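Long-range contacts in ferredoxin (Thauera aromatica, PDB 1RGV), which carries electrons by way of two [4Fe-4S] clusters and serves as the electron donor of 4-hydroxybenzoyl-CoA reductase: residues L2-D7 against A55-D60; D6-C11 against P28-D33; E39-F44 against E69-K74. All blocks are in the same frame, centred on the assembly; numbering follows the deposited sequence.

Contact 1: residues L2-D7 against A55-D60; sequences LYINDD and ADCIPD. With SF4 (iron/sulfur cluster), chain B.
Backbone N-H groups of Y3 and N5 meet the carbonyls of P59 and C57, the antiparallel pairing that in the bacterial two-cluster ferredoxin fold brings the N terminus beside the chain leaving the last cysteine motif. N5 N binds C57 O at 2.7 Å and Y3 N binds P59 O at 3.2 Å. CA-H...O contacts from I58 to Y3 O and from I4 to C57 O fill in between them. L2 and I58 cross at about a right angle, CD1 of L2 lying 3.8 Å from CG2 of I58. Elsewhere along the pairing, CG of P59 approaches CE2 of the Y3 ring obliquely, at 3.3 Å, and N5 CB rests on C57 CB. Toward the cluster, I4 CG2 comes within 3.9 Å of sulfide S4. C57 SG stands between its own backbone N and carbonyl carbon (chi1 54°) and lies 3.5 Å from S4, packed on the cluster without coordinating iron. In the next shell, I32 packs against both I4 and I58, while R50 uses both ends of its guanidinium group: NH2 forms a salt bridge with OD1 of D60, and NE is hydrogen-bonded to I58 O.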
ATOM      1  N   LEU A   2      -4.985  -1.476  -0.005  1.00 34.58           N
ATOM      2  CA  LEU A   2      -4.450  -2.754   0.440  1.00 35.02           C
ATOM      3  C   LEU A   2      -4.164  -2.656   1.931  1.00 35.55           C
ATOM      4  O   LEU A   2      -4.317  -1.595   2.533  1.00 36.31           O
ATOM      5  CB  LEU A   2      -3.155  -3.086  -0.310  1.00 34.48           C
ATOM      6  CG  LEU A   2      -3.214  -3.063  -1.840  1.00 33.89           C
ATOM      7  CD1 LEU A   2      -1.909  -3.588  -2.410  1.00 32.03           C
ATOM      8  CD2 LEU A   2      -4.382  -3.911  -2.318  1.00 33.68           C
ATOM      9  N   TYR A   3      -3.762  -3.770   2.528  1.00 35.83           N
ATOM     10  CA  TYR A   3      -3.440  -3.788   3.944  1.00 36.03           C
ATOM     11  C   TYR A   3      -2.460  -4.931   4.168  1.00 36.81           C
ATOM     12  O   TYR A   3      -2.303  -5.787   3.298  1.00 37.49           O
ATOM     13  CB  TYR A   3      -4.714  -3.954   4.773  1.00 35.19           C
ATOM     14  CG  TYR A   3      -5.118  -5.373   5.065  1.00 36.24           C
ATOM     15  CD1 TYR A   3      -4.854  -5.942   6.309  1.00 37.06           C
ATOM     16  CD2 TYR A   3      -5.795  -6.138   4.117  1.00 36.96           C
ATOM     17  CE1 TYR A   3      -5.260  -7.238   6.609  1.00 38.45           C
ATOM     18  CE2 TYR A   3      -6.210  -7.439   4.405  1.00 37.94           C
ATOM     19  CZ  TYR A   3      -5.940  -7.983   5.655  1.00 39.10           C
ATOM     20  OH  TYR A   3      -6.355  -9.265   5.964  1.00 40.21           O
ATOM     21  N   ILE A   4      -1.793  -4.946   5.317  1.00 37.27           N
ATOM     22  CA  ILE A   4      -0.806  -5.985   5.587  1.00 37.52           C
ATOM     23  C   ILE A   4      -1.233  -7.092   6.559  1.00 40.21           C
ATOM     24  O   ILE A   4      -1.756  -6.828   7.645  1.00 39.32           O
ATOM     25  CB  ILE A   4       0.505  -5.339   6.075  1.00 34.90           C
ATOM     26  CG1 ILE A   4       1.006  -4.359   5.005  1.00 31.69           C
ATOM     27  CG2 ILE A   4       1.542  -6.413   6.381  1.00 33.75           C
ATOM     28  CD1 ILE A   4       2.167  -3.490   5.443  1.00 28.81           C
ATOM     29  N   ASN A   5      -1.001  -8.334   6.127  1.00 43.46           N
ATOM     30  CA  ASN A   5      -1.309  -9.545   6.888  1.00 46.08           C
ATOM     31  C   ASN A   5      -0.548  -9.580   8.188  1.00 47.66           C
ATOM     32  O   ASN A   5       0.187  -8.655   8.524  1.00 48.54           O
ATOM     33  CB  ASN A   5      -0.888 -10.795   6.116  1.00 47.17           C
ATOM     34  CG  ASN A   5      -2.014 -11.414   5.351  1.00 49.38           C
ATOM     35  OD1 ASN A   5      -3.175 -11.047   5.535  1.00 51.54           O
ATOM     36  ND2 ASN A   5      -1.687 -12.375   4.489  1.00 49.81           N
ATOM     37  N   ASP A   6      -0.713 -10.685   8.904  1.00 49.04           N
ATOM     38  CA  ASP A   6      -0.013 -10.882  10.152  1.00 49.62           C
ATOM     39  C   ASP A   6       1.204 -11.741   9.827  1.00 48.99           C
ATOM     40  O   ASP A   6       2.013 -12.057  10.698  1.00 49.03           O
ATOM     41  CB  ASP A   6      -0.906 -11.587  11.165  1.00 52.20           C
ATOM     42  CG  ASP A   6      -0.600 -11.163  12.586  1.00 56.75           C
ATOM     43  OD1 ASP A   6       0.590 -11.203  12.987  1.00 58.25           O
ATOM     44  OD2 ASP A   6      -1.551 -10.783  13.306  1.00 59.73           O
ATOM     45  N   ASP A   7       1.328 -12.122   8.559  1.00 48.28           N
ATOM     46  CA  ASP A   7       2.464 -12.922   8.123  1.00 47.85           C
ATOM     47  C   ASP A   7       3.635 -11.999   7.830  1.00 47.59           C
ATOM     48  O   ASP A   7       4.715 -12.443   7.435  1.00 48.34           O
ATOM     49  CB  ASP A   7       2.126 -13.730   6.869  1.00 47.26           C
ATOM     50  CG  ASP A   7       1.150 -14.854   7.146  1.00 47.05           C
ATOM     51  OD1 ASP A   7       1.090 -15.323   8.304  1.00 46.68           O
ATOM     52  OD2 ASP A   7       0.452 -15.276   6.202  1.00 47.53           O
ATOM     53  N   ALA A  55       6.956 -12.214   2.162  1.00 43.14           N
ATOM     54  CA  ALA A  55       5.906 -12.916   2.892  1.00 43.59           C
ATOM     55  C   ALA A  55       4.580 -12.991   2.143  1.00 44.06           C
ATOM     56  O   ALA A  55       3.659 -13.683   2.582  1.00 43.64           O
ATOM     57  CB  ALA A  55       5.694 -12.261   4.251  1.00 43.97           C
ATOM     58  N   ASP A  56       4.481 -12.285   1.018  1.00 44.85           N
ATOM     59  CA  ASP A  56       3.246 -12.284   0.235  1.00 45.32           C
ATOM     60  C   ASP A  56       2.103 -11.989   1.215  1.00 44.09           C
ATOM     61  O   ASP A  56       1.168 -12.781   1.355  1.00 43.73           O
ATOM     62  CB  ASP A  56       3.047 -13.661  -0.407  1.00 47.87           C
ATOM     63  CG  ASP A  56       1.960 -13.667  -1.465  1.00 50.68           C
ATOM     64  OD1 ASP A  56       0.816 -13.258  -1.166  1.00 51.40           O
ATOM     65  OD2 ASP A  56       2.252 -14.092  -2.602  1.00 53.66           O
ATOM     66  N   CYS A  57       2.184 -10.843   1.886  1.00 42.40           N
ATOM     67  CA  CYS A  57       1.185 -10.477   2.889  1.00 41.47           C
ATOM     68  C   CYS A  57       0.509  -9.118   2.706  1.00 40.49           C
ATOM     69  O   CYS A  57       0.225  -8.431   3.689  1.00 38.93           O
ATOM     70  CB  CYS A  57       1.839 -10.524   4.271  1.00 41.82           C
ATOM     71  SG  CYS A  57       3.348  -9.519   4.397  1.00 38.97           S
ATOM     72  N   ILE A  58       0.237  -8.739   1.460  1.00 39.71           N
ATOM     73  CA  ILE A  58      -0.394  -7.453   1.178  1.00 38.31           C
ATOM     74  C   ILE A  58      -1.661  -7.634   0.336  1.00 37.54           C
ATOM     75  O   ILE A  58      -1.720  -7.228  -0.829  1.00 36.97           O
ATOM     76  CB  ILE A  58       0.588  -6.517   0.435  1.00 38.33           C
ATOM     77  CG1 ILE A  58       1.951  -6.538   1.132  1.00 38.72           C
ATOM     78  CG2 ILE A  58       0.050  -5.096   0.420  1.00 37.73           C
ATOM     79  CD1 ILE A  58       3.030  -5.771   0.392  1.00 39.91           C
ATOM     80  N   PRO A  59      -2.697  -8.251   0.924  1.00 36.73           N
ATOM     81  CA  PRO A  59      -3.965  -8.487   0.228  1.00 36.90           C
ATOM     82  C   PRO A  59      -4.806  -7.225   0.047  1.00 37.65           C
ATOM     83  O   PRO A  59      -4.462  -6.161   0.565  1.00 37.11           O
ATOM     84  CB  PRO A  59      -4.648  -9.514   1.121  1.00 35.99           C
ATOM     85  CG  PRO A  59      -4.177  -9.116   2.482  1.00 34.88           C
ATOM     86  CD  PRO A  59      -2.711  -8.866   2.263  1.00 34.90           C
ATOM     87  N   ASP A  60      -5.901  -7.351  -0.700  1.00 38.42           N
ATOM     88  CA  ASP A  60      -6.796  -6.224  -0.931  1.00 39.00           C
ATOM     89  C   ASP A  60      -7.639  -6.066   0.323  1.00 39.11           C
ATOM     90  O   ASP A  60      -8.119  -7.053   0.872  1.00 38.86           O
ATOM     91  CB  ASP A  60      -7.720  -6.484  -2.125  1.00 41.16           C
ATOM     92  CG  ASP A  60      -6.961  -6.809  -3.402  1.00 43.72           C
ATOM     93  OD1 ASP A  60      -5.903  -6.196  -3.652  1.00 46.71           O
ATOM     94  OD2 ASP A  60      -7.434  -7.672  -4.173  1.00 45.19           O
TER
HETATM   95 FE1  SF4 B 101       6.233  -7.745   3.121  1.00 43.07          FE
HETATM   96 FE2  SF4 B 101       6.665  -5.061   3.932  1.00 42.66          FE
HETATM   97 FE3  SF4 B 101       5.903  -7.009   5.687  1.00 43.33          FE
HETATM   98 FE4  SF4 B 101       8.439  -7.018   4.544  1.00 44.81          FE
HETATM   99  S1  SF4 B 101       7.494  -5.385   5.997  1.00 42.92           S
HETATM  100  S2  SF4 B 101       7.121  -8.582   4.941  1.00 43.64           S
HETATM  101  S3  SF4 B 101       7.942  -6.152   2.552  1.00 43.24           S
HETATM  102  S4  SF4 B 101       4.716  -6.274   4.079  1.00 43.03           S

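Contact 2: residues D6-C11 against P28-D33; sequences DDCTAC and PIYVID. With SF4 (iron/sulfur cluster), chain B.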
ATOM      1  N   ASP A   6      -0.713 -10.685   8.904  1.00 49.04           N
ATOM      2  CA  ASP A   6      -0.013 -10.882  10.152  1.00 49.62           C
ATOM      3  C   ASP A   6       1.204 -11.741   9.827  1.00 48.99           C
ATOM      4  O   ASP A   6       2.013 -12.057  10.698  1.00 49.03           O
ATOM      5  CB  ASP A   6      -0.906 -11.587  11.165  1.00 52.20           C
ATOM      6  CG  ASP A   6      -0.600 -11.163  12.586  1.00 56.75           C
ATOM      7  OD1 ASP A   6       0.590 -11.203  12.987  1.00 58.25           O
ATOM      8  OD2 ASP A   6      -1.551 -10.783  13.306  1.00 59.73           O
ATOM      9  N   ASP A   7       1.328 -12.122   8.559  1.00 48.28           N
ATOM     10  CA  ASP A   7       2.464 -12.922   8.123  1.00 47.85           C
ATOM     11  C   ASP A   7       3.635 -11.999   7.830  1.00 47.59           C
ATOM     12  O   ASP A   7       4.715 -12.443   7.435  1.00 48.34           O
ATOM     13  CB  ASP A   7       2.126 -13.730   6.869  1.00 47.26           C
ATOM     14  CG  ASP A   7       1.150 -14.854   7.146  1.00 47.05           C
ATOM     15  OD1 ASP A   7       1.090 -15.323   8.304  1.00 46.68           O
ATOM     16  OD2 ASP A   7       0.452 -15.276   6.202  1.00 47.53           O
ATOM     17  N   CYS A   8       3.415 -10.703   8.016  1.00 46.51           N
ATOM     18  CA  CYS A   8       4.465  -9.730   7.783  1.00 45.35           C
ATOM     19  C   CYS A   8       5.685 -10.147   8.604  1.00 44.98           C
ATOM     20  O   CYS A   8       5.555 -10.564   9.755  1.00 44.26           O
ATOM     21  CB  CYS A   8       3.984  -8.342   8.205  1.00 45.36           C
ATOM     22  SG  CYS A   8       5.230  -7.047   8.077  1.00 43.76           S
ATOM     23  N   THR A   9       6.867 -10.044   8.004  1.00 44.79           N
ATOM     24  CA  THR A   9       8.112 -10.410   8.673  1.00 44.08           C
ATOM     25  C   THR A   9       8.851  -9.158   9.135  1.00 43.37           C
ATOM     26  O   THR A   9       9.882  -9.235   9.806  1.00 43.74           O
ATOM     27  CB  THR A   9       9.020 -11.232   7.718  1.00 44.88           C
ATOM     28  OG1 THR A   9       8.395 -12.493   7.449  1.00 45.37           O
ATOM     29  CG2 THR A   9      10.393 -11.483   8.332  1.00 45.80           C
ATOM     30  N   ALA A  10       8.309  -8.001   8.775  1.00 42.72           N
ATOM     31  CA  ALA A  10       8.906  -6.724   9.145  1.00 41.67           C
ATOM     32  C   ALA A  10      10.306  -6.570   8.553  1.00 41.57           C
ATOM     33  O   ALA A  10      11.211  -6.074   9.219  1.00 41.69           O
ATOM     34  CB  ALA A  10       8.958  -6.594  10.664  1.00 39.28           C
ATOM     35  N   CYS A  11      10.480  -6.995   7.302  1.00 41.98           N
ATOM     36  CA  CYS A  11      11.775  -6.889   6.638  1.00 41.97           C
ATOM     37  C   CYS A  11      12.021  -5.459   6.143  1.00 43.04           C
ATOM     38  O   CYS A  11      13.122  -5.126   5.698  1.00 42.89           O
ATOM     39  CB  CYS A  11      11.865  -7.875   5.470  1.00 41.13           C
ATOM     40  SG  CYS A  11      10.811  -7.490   4.055  1.00 39.57           S
ATOM     41  N   PRO A  28       4.641  -6.253  15.943  1.00 42.18           N
ATOM     42  CA  PRO A  28       5.358  -7.147  15.024  1.00 41.91           C
ATOM     43  C   PRO A  28       5.216  -6.902  13.513  1.00 41.96           C
ATOM     44  O   PRO A  28       6.101  -7.289  12.744  1.00 42.33           O
ATOM     45  CB  PRO A  28       4.828  -8.518  15.417  1.00 41.41           C
ATOM     46  CG  PRO A  28       3.396  -8.212  15.723  1.00 40.70           C
ATOM     47  CD  PRO A  28       3.496  -6.953  16.556  1.00 40.97           C
ATOM     48  N   ILE A  29       4.122  -6.279  13.077  1.00 40.82           N
ATOM     49  CA  ILE A  29       3.931  -6.054  11.643  1.00 39.65           C
ATOM     50  C   ILE A  29       3.790  -4.592  11.219  1.00 40.22           C
ATOM     51  O   ILE A  29       3.586  -3.704  12.050  1.00 41.82           O
ATOM     52  CB  ILE A  29       2.695  -6.830  11.115  1.00 38.26           C
ATOM     53  CG1 ILE A  29       1.410  -6.259  11.729  1.00 37.13           C
ATOM     54  CG2 ILE A  29       2.835  -8.312  11.440  1.00 36.75           C
ATOM     55  CD1 ILE A  29       0.136  -6.963  11.277  1.00 33.66           C
ATOM     56  N   TYR A  30       3.905  -4.354   9.916  1.00 38.95           N
ATOM     57  CA  TYR A  30       3.787  -3.013   9.356  1.00 37.71           C
ATOM     58  C   TYR A  30       2.329  -2.663   9.067  1.00 37.51           C
ATOM     59  O   TYR A  30       1.498  -3.548   8.847  1.00 37.57           O
ATOM     60  CB  TYR A  30       4.619  -2.915   8.081  1.00 37.35           C
ATOM     61  CG  TYR A  30       6.099  -2.719   8.333  1.00 37.49           C
ATOM     62  CD1 TYR A  30       6.750  -3.404   9.363  1.00 37.24           C
ATOM     63  CD2 TYR A  30       6.855  -1.859   7.533  1.00 36.99           C
ATOM     64  CE1 TYR A  30       8.115  -3.234   9.586  1.00 36.45           C
ATOM     65  CE2 TYR A  30       8.222  -1.685   7.748  1.00 36.42           C
ATOM     66  CZ  TYR A  30       8.842  -2.376   8.774  1.00 36.16           C
ATOM     67  OH  TYR A  30      10.188  -2.216   8.987  1.00 35.84           O
ATOM     68  N   VAL A  31       2.026  -1.367   9.064  1.00 36.79           N
ATOM     69  CA  VAL A  31       0.662  -0.898   8.841  1.00 36.09           C
ATOM     70  C   VAL A  31       0.515   0.072   7.664  1.00 36.64           C
ATOM     71  O   VAL A  31       1.332   0.980   7.490  1.00 37.42           O
ATOM     72  CB  VAL A  31       0.123  -0.195  10.102  1.00 34.53           C
ATOM     73  CG1 VAL A  31      -1.371   0.035   9.966  1.00 34.63           C
ATOM     74  CG2 VAL A  31       0.445  -1.022  11.339  1.00 33.13           C
ATOM     75  N   ILE A  32      -0.533  -0.125   6.866  1.00 35.84           N
ATOM     76  CA  ILE A  32      -0.807   0.739   5.722  1.00 35.98           C
ATOM     77  C   ILE A  32      -1.936   1.708   6.066  1.00 37.18           C
ATOM     78  O   ILE A  32      -2.924   1.324   6.694  1.00 37.58           O
ATOM     79  CB  ILE A  32      -1.245  -0.068   4.475  1.00 35.04           C
ATOM     80  CG1 ILE A  32      -0.052  -0.822   3.888  1.00 34.20           C
ATOM     81  CG2 ILE A  32      -1.868   0.863   3.435  1.00 32.48           C
ATOM     82  CD1 ILE A  32      -0.411  -1.668   2.671  1.00 33.07           C
ATOM     83  N   ASP A  33      -1.786   2.964   5.660  1.00 37.86           N
ATOM     84  CA  ASP A  33      -2.812   3.958   5.917  1.00 39.01           C
ATOM     85  C   ASP A  33      -3.756   3.897   4.728  1.00 38.73           C
ATOM     86  O   ASP A  33      -3.411   4.344   3.634  1.00 38.83           O
ATOM     87  CB  ASP A  33      -2.196   5.352   6.009  1.00 42.36           C
ATOM     88  CG  ASP A  33      -3.168   6.388   6.565  1.00 45.55           C
ATOM     89  OD1 ASP A  33      -4.373   6.318   6.225  1.00 45.68           O
ATOM     90  OD2 ASP A  33      -2.719   7.275   7.332  1.00 46.80           O
TER
HETATM   91 FE1  SF4 B 101       6.233  -7.745   3.121  1.00 43.07          FE
HETATM   92 FE2  SF4 B 101       6.665  -5.061   3.932  1.00 42.66          FE
HETATM   93 FE3  SF4 B 101       5.903  -7.009   5.687  1.00 43.33          FE
HETATM   94 FE4  SF4 B 101       8.439  -7.018   4.544  1.00 44.81          FE
HETATM   95  S1  SF4 B 101       7.494  -5.385   5.997  1.00 42.92           S
HETATM   96  S2  SF4 B 101       7.121  -8.582   4.941  1.00 43.64           S
HETATM   97  S3  SF4 B 101       7.942  -6.152   2.552  1.00 43.24           S
HETATM   98  S4  SF4 B 101       4.716  -6.274   4.079  1.00 43.03           S
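The pocket of the [4Fe-4S] cluster whose ligands are C8, C11, C14 and C53 is closed on one side where C8 and A10 meet I29 and Y30. C8 SG binds iron FE3 at 2.5 Å; with SG anti to the backbone N (chi1 176°), the thiolate is carried toward the cluster. The same sulfur accepts the N-H of Y30 at 3.5 Å, with 162° at the hydrogen, and a weak second bond from A10 N. Such N-H...S bonds would be expected to draw charge from the thiolate and so to ease reduction of the cluster. C11 SG holds iron FE4. C8 and C11 open the C-x-x-C-x-x-C sequence of bacterial ferredoxins, while Y30 leads into strand 31-32 of the small hairpin it forms with strand 23-24. The Y30 ring lays a face on the cluster, with sulfide S1 3.7 Å above the plane and over its centre. C8 SG sees the same ring obliquely, 5.0 Å from the centroid. CA of A10 also comes to the ring obliquely, and both CA and CB of A10 lie 3.6 Å from its CE1; beyond them the Y30 hydroxyl is hydrogen-bonded to D12. Farther from the iron, CG2 of I29 lies 3.4 Å from CB of C8, and the side chains of D6 and I29 cross at about a right angle, OD1 of D6 lying 4.0 Å from I29 CG2.

Contact 3: residues E39-F44 against E69-K74; sequences ECVGAF and EELQEK. With SF4 (iron/sulfur cluster), chain C.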
ATOM      1  N   GLU A  39      -3.177   2.206  -4.177  1.00 48.19           N
ATOM      2  CA  GLU A  39      -2.882   0.965  -4.881  1.00 48.93           C
ATOM      3  C   GLU A  39      -1.934   1.237  -6.045  1.00 49.11           C
ATOM      4  O   GLU A  39      -1.922   0.513  -7.043  1.00 49.85           O
ATOM      5  CB  GLU A  39      -4.182   0.308  -5.364  1.00 48.00           C
ATOM      6  CG  GLU A  39      -4.998  -0.268  -4.211  1.00 48.18           C
ATOM      7  CD  GLU A  39      -6.236  -1.007  -4.662  1.00 47.94           C
ATOM      8  OE1 GLU A  39      -6.124  -1.839  -5.588  1.00 47.42           O
ATOM      9  OE2 GLU A  39      -7.319  -0.765  -4.082  1.00 47.82           O
ATOM     10  N   CYS A  40      -1.134   2.290  -5.887  1.00 48.80           N
ATOM     11  CA  CYS A  40      -0.158   2.713  -6.881  1.00 48.73           C
ATOM     12  C   CYS A  40      -0.745   3.348  -8.138  1.00 49.28           C
ATOM     13  O   CYS A  40       0.008   3.770  -9.019  1.00 49.21           O
ATOM     14  CB  CYS A  40       0.748   1.543  -7.276  1.00 48.73           C
ATOM     15  SG  CYS A  40       2.129   1.275  -6.147  1.00 48.27           S
ATOM     16  N   VAL A  41      -2.071   3.421  -8.238  1.00 49.78           N
ATOM     17  CA  VAL A  41      -2.675   4.043  -9.417  1.00 50.44           C
ATOM     18  C   VAL A  41      -2.215   5.495  -9.411  1.00 50.05           C
ATOM     19  O   VAL A  41      -2.037   6.090  -8.344  1.00 51.07           O
ATOM     20  CB  VAL A  41      -4.221   4.005  -9.389  1.00 50.32           C
ATOM     21  CG1 VAL A  41      -4.696   2.614  -9.022  1.00 50.56           C
ATOM     22  CG2 VAL A  41      -4.757   5.040  -8.422  1.00 51.65           C
ATOM     23  N   GLY A  42      -2.018   6.063 -10.593  1.00 48.85           N
ATOM     24  CA  GLY A  42      -1.549   7.432 -10.663  1.00 47.38           C
ATOM     25  C   GLY A  42      -0.038   7.454 -10.526  1.00 46.49           C
ATOM     26  O   GLY A  42       0.585   8.514 -10.579  1.00 46.69           O
ATOM     27  N   ALA A  43       0.554   6.274 -10.353  1.00 45.74           N
ATOM     28  CA  ALA A  43       2.000   6.150 -10.211  1.00 44.50           C
ATOM     29  C   ALA A  43       2.553   4.984 -11.022  1.00 44.13           C
ATOM     30  O   ALA A  43       3.509   5.153 -11.773  1.00 44.87           O
ATOM     31  CB  ALA A  43       2.370   5.984  -8.747  1.00 44.34           C
ATOM     32  N   PHE A  44       1.961   3.802 -10.867  1.00 43.60           N
ATOM     33  CA  PHE A  44       2.420   2.621 -11.598  1.00 43.19           C
ATOM     34  C   PHE A  44       1.266   1.748 -12.049  1.00 43.79           C
ATOM     35  O   PHE A  44       0.108   2.026 -11.739  1.00 44.24           O
ATOM     36  CB  PHE A  44       3.349   1.764 -10.734  1.00 41.96           C
ATOM     37  CG  PHE A  44       4.565   2.486 -10.244  1.00 39.98           C
ATOM     38  CD1 PHE A  44       4.525   3.211  -9.060  1.00 39.53           C
ATOM     39  CD2 PHE A  44       5.752   2.437 -10.966  1.00 39.29           C
ATOM     40  CE1 PHE A  44       5.650   3.877  -8.600  1.00 39.89           C
ATOM     41  CE2 PHE A  44       6.882   3.098 -10.516  1.00 39.47           C
ATOM     42  CZ  PHE A  44       6.833   3.820  -9.329  1.00 40.29           C
ATOM     43  N   GLU A  69     -11.080   5.327 -10.367  1.00 71.77           N
ATOM     44  CA  GLU A  69     -11.383   6.751 -10.390  1.00 71.75           C
ATOM     45  C   GLU A  69     -11.109   7.314  -8.997  1.00 70.69           C
ATOM     46  O   GLU A  69     -10.376   8.293  -8.841  1.00 69.95           O
ATOM     47  CB  GLU A  69     -12.847   6.965 -10.779  1.00 73.46           C
ATOM     48  CG  GLU A  69     -13.228   6.270 -12.084  1.00 76.93           C
ATOM     49  CD  GLU A  69     -14.700   6.428 -12.441  1.00 79.09           C
ATOM     50  OE1 GLU A  69     -15.560   5.987 -11.644  1.00 80.26           O
ATOM     51  OE2 GLU A  69     -14.995   6.992 -13.520  1.00 79.61           O
ATOM     52  N   GLU A  70     -11.694   6.675  -7.989  1.00 69.74           N
ATOM     53  CA  GLU A  70     -11.510   7.092  -6.604  1.00 68.75           C
ATOM     54  C   GLU A  70     -10.028   7.071  -6.257  1.00 67.87           C
ATOM     55  O   GLU A  70      -9.486   8.036  -5.716  1.00 67.75           O
ATOM     56  CB  GLU A  70     -12.251   6.144  -5.662  1.00 69.03           C
ATOM     57  CG  GLU A  70     -13.752   6.141  -5.830  1.00 70.01           C
ATOM     58  CD  GLU A  70     -14.421   5.120  -4.938  1.00 71.04           C
ATOM     59  OE1 GLU A  70     -14.213   3.908  -5.161  1.00 71.28           O
ATOM     60  OE2 GLU A  70     -15.149   5.528  -4.008  1.00 71.80           O
ATOM     61  N   LEU A  71      -9.380   5.955  -6.573  1.00 66.46           N
ATOM     62  CA  LEU A  71      -7.961   5.785  -6.298  1.00 65.00           C
ATOM     63  C   LEU A  71      -7.139   6.874  -6.978  1.00 64.53           C
ATOM     64  O   LEU A  71      -6.268   7.484  -6.355  1.00 64.10           O
ATOM     65  CB  LEU A  71      -7.510   4.399  -6.760  1.00 63.73           C
ATOM     66  CG  LEU A  71      -8.108   3.241  -5.954  1.00 62.33           C
ATOM     67  CD1 LEU A  71      -7.908   1.930  -6.689  1.00 61.28           C
ATOM     68  CD2 LEU A  71      -7.467   3.210  -4.572  1.00 60.99           C
ATOM     69  N   GLN A  72      -7.427   7.117  -8.253  1.00 64.27           N
ATOM     70  CA  GLN A  72      -6.722   8.142  -9.017  1.00 64.33           C
ATOM     71  C   GLN A  72      -6.874   9.489  -8.314  1.00 65.25           C
ATOM     72  O   GLN A  72      -5.913  10.254  -8.192  1.00 64.75           O
ATOM     73  CB  GLN A  72      -7.293   8.232 -10.436  1.00 63.03           C
ATOM     74  CG  GLN A  72      -6.657   9.311 -11.299  1.00 61.46           C
ATOM     75  CD  GLN A  72      -5.189   9.054 -11.576  1.00 61.08           C
ATOM     76  OE1 GLN A  72      -4.831   8.082 -12.243  1.00 60.44           O
ATOM     77  NE2 GLN A  72      -4.328   9.927 -11.063  1.00 59.97           N
ATOM     78  N   GLU A  73      -8.090   9.762  -7.850  1.00 66.37           N
ATOM     79  CA  GLU A  73      -8.396  11.008  -7.156  1.00 67.45           C
ATOM     80  C   GLU A  73      -7.649  11.115  -5.828  1.00 67.47           C
ATOM     81  O   GLU A  73      -7.196  12.199  -5.441  1.00 67.64           O
ATOM     82  CB  GLU A  73      -9.908  11.112  -6.935  1.00 68.22           C
ATOM     83  CG  GLU A  73     -10.684  11.270  -8.239  1.00 71.21           C
ATOM     84  CD  GLU A  73     -12.191  11.222  -8.053  1.00 72.92           C
ATOM     85  OE1 GLU A  73     -12.695  11.887  -7.123  1.00 74.27           O
ATOM     86  OE2 GLU A  73     -12.871  10.528  -8.844  1.00 73.50           O
ATOM     87  N   LYS A  74      -7.513   9.986  -5.138  1.00 67.22           N
ATOM     88  CA  LYS A  74      -6.810   9.952  -3.862  1.00 66.21           C
ATOM     89  C   LYS A  74      -5.335  10.271  -4.101  1.00 66.26           C
ATOM     90  O   LYS A  74      -4.698  10.970  -3.311  1.00 65.64           O
ATOM     91  CB  LYS A  74      -6.940   8.567  -3.219  1.00 65.05           C
ATOM     92  CG  LYS A  74      -6.324   8.482  -1.830  1.00 63.86           C
ATOM     93  CD  LYS A  74      -6.228   7.051  -1.324  1.00 62.78           C
ATOM     94  CE  LYS A  74      -7.591   6.392  -1.203  1.00 62.25           C
ATOM     95  NZ  LYS A  74      -7.498   5.069  -0.528  1.00 61.20           N
TER
HETATM   96 FE1  SF4 C 102       1.989   2.462  -1.366  1.00 38.49          FE
HETATM   97 FE2  SF4 C 102       1.766  -0.335  -1.765  1.00 38.54          FE
HETATM   98 FE3  SF4 C 102      -0.427   1.294  -1.588  1.00 38.45          FE
HETATM   99 FE4  SF4 C 102       1.281   1.404  -3.789  1.00 38.79          FE
HETATM  100  S1  SF4 C 102      -0.061  -0.424  -3.078  1.00 37.03           S
HETATM  101  S2  SF4 C 102       0.316   2.920  -2.720  1.00 38.63           S
HETATM  102  S3  SF4 C 102       3.215   0.941  -2.776  1.00 37.07           S
HETATM  103  S4  SF4 C 102       0.949   0.903  -0.002  1.00 37.38           S
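G42 passes Q72 of helix 68-78 with their CA atoms 5.5 Å apart, at a turn in which the C40 carbonyl accepts the N-H groups of both A43 and F44 and G42 has a positive phi of 84°. V41 is aimed at the helix. Its CG2, the branch between the backbone N and the carbonyl carbon, touches CB of L71 at 3.3 Å and also the L71 carbonyl carbon, and the two side chains cross at about a right angle. CD1 of L71 lies 3.8 Å from OE2 of E39, an oxygen hydrogen-bonded to the amino group of A1. The Q72 chain bends at chi2 (64°), which places CD, and its amide ends beside G42, with OE1 3.7 Å from G42 CA. C40, between E39 and V41, turns the other way and binds iron FE4 of the second cluster through SG, at 2.5 Å. An insertion beside this cluster and a C-terminal helix are also features of the Allochromatium vinosum type of ferredoxin. Between the two segments the contact is van der Waals packing without direct hydrogen bonds, so the fit of V41 and L71, more than directional bonding, joins the helix to the cluster-binding loop.

In the fold
From the N terminus, residues 2-7 take part first: contact 1 pairs them with 55-60 and closes a long loop containing both cluster-binding cysteine motifs. Contact 2 starts from the same stretch, sharing D6 and D7, and closes a shorter loop at 28-33 within that span, tying the first cysteine motif to the residues leading into hairpin strand 31-32. The two touch, C57 SG against C8 CA for instance, and flank one cluster. Contact 3 opens only after contact 2 has closed; running from 39-44 to 69-74, it crosses contact 1 and brings helix 68-78 to the second cluster's loop. Contacts 1 and 3 lie on opposite sides of the chain's centre, yet L2 packs on E39.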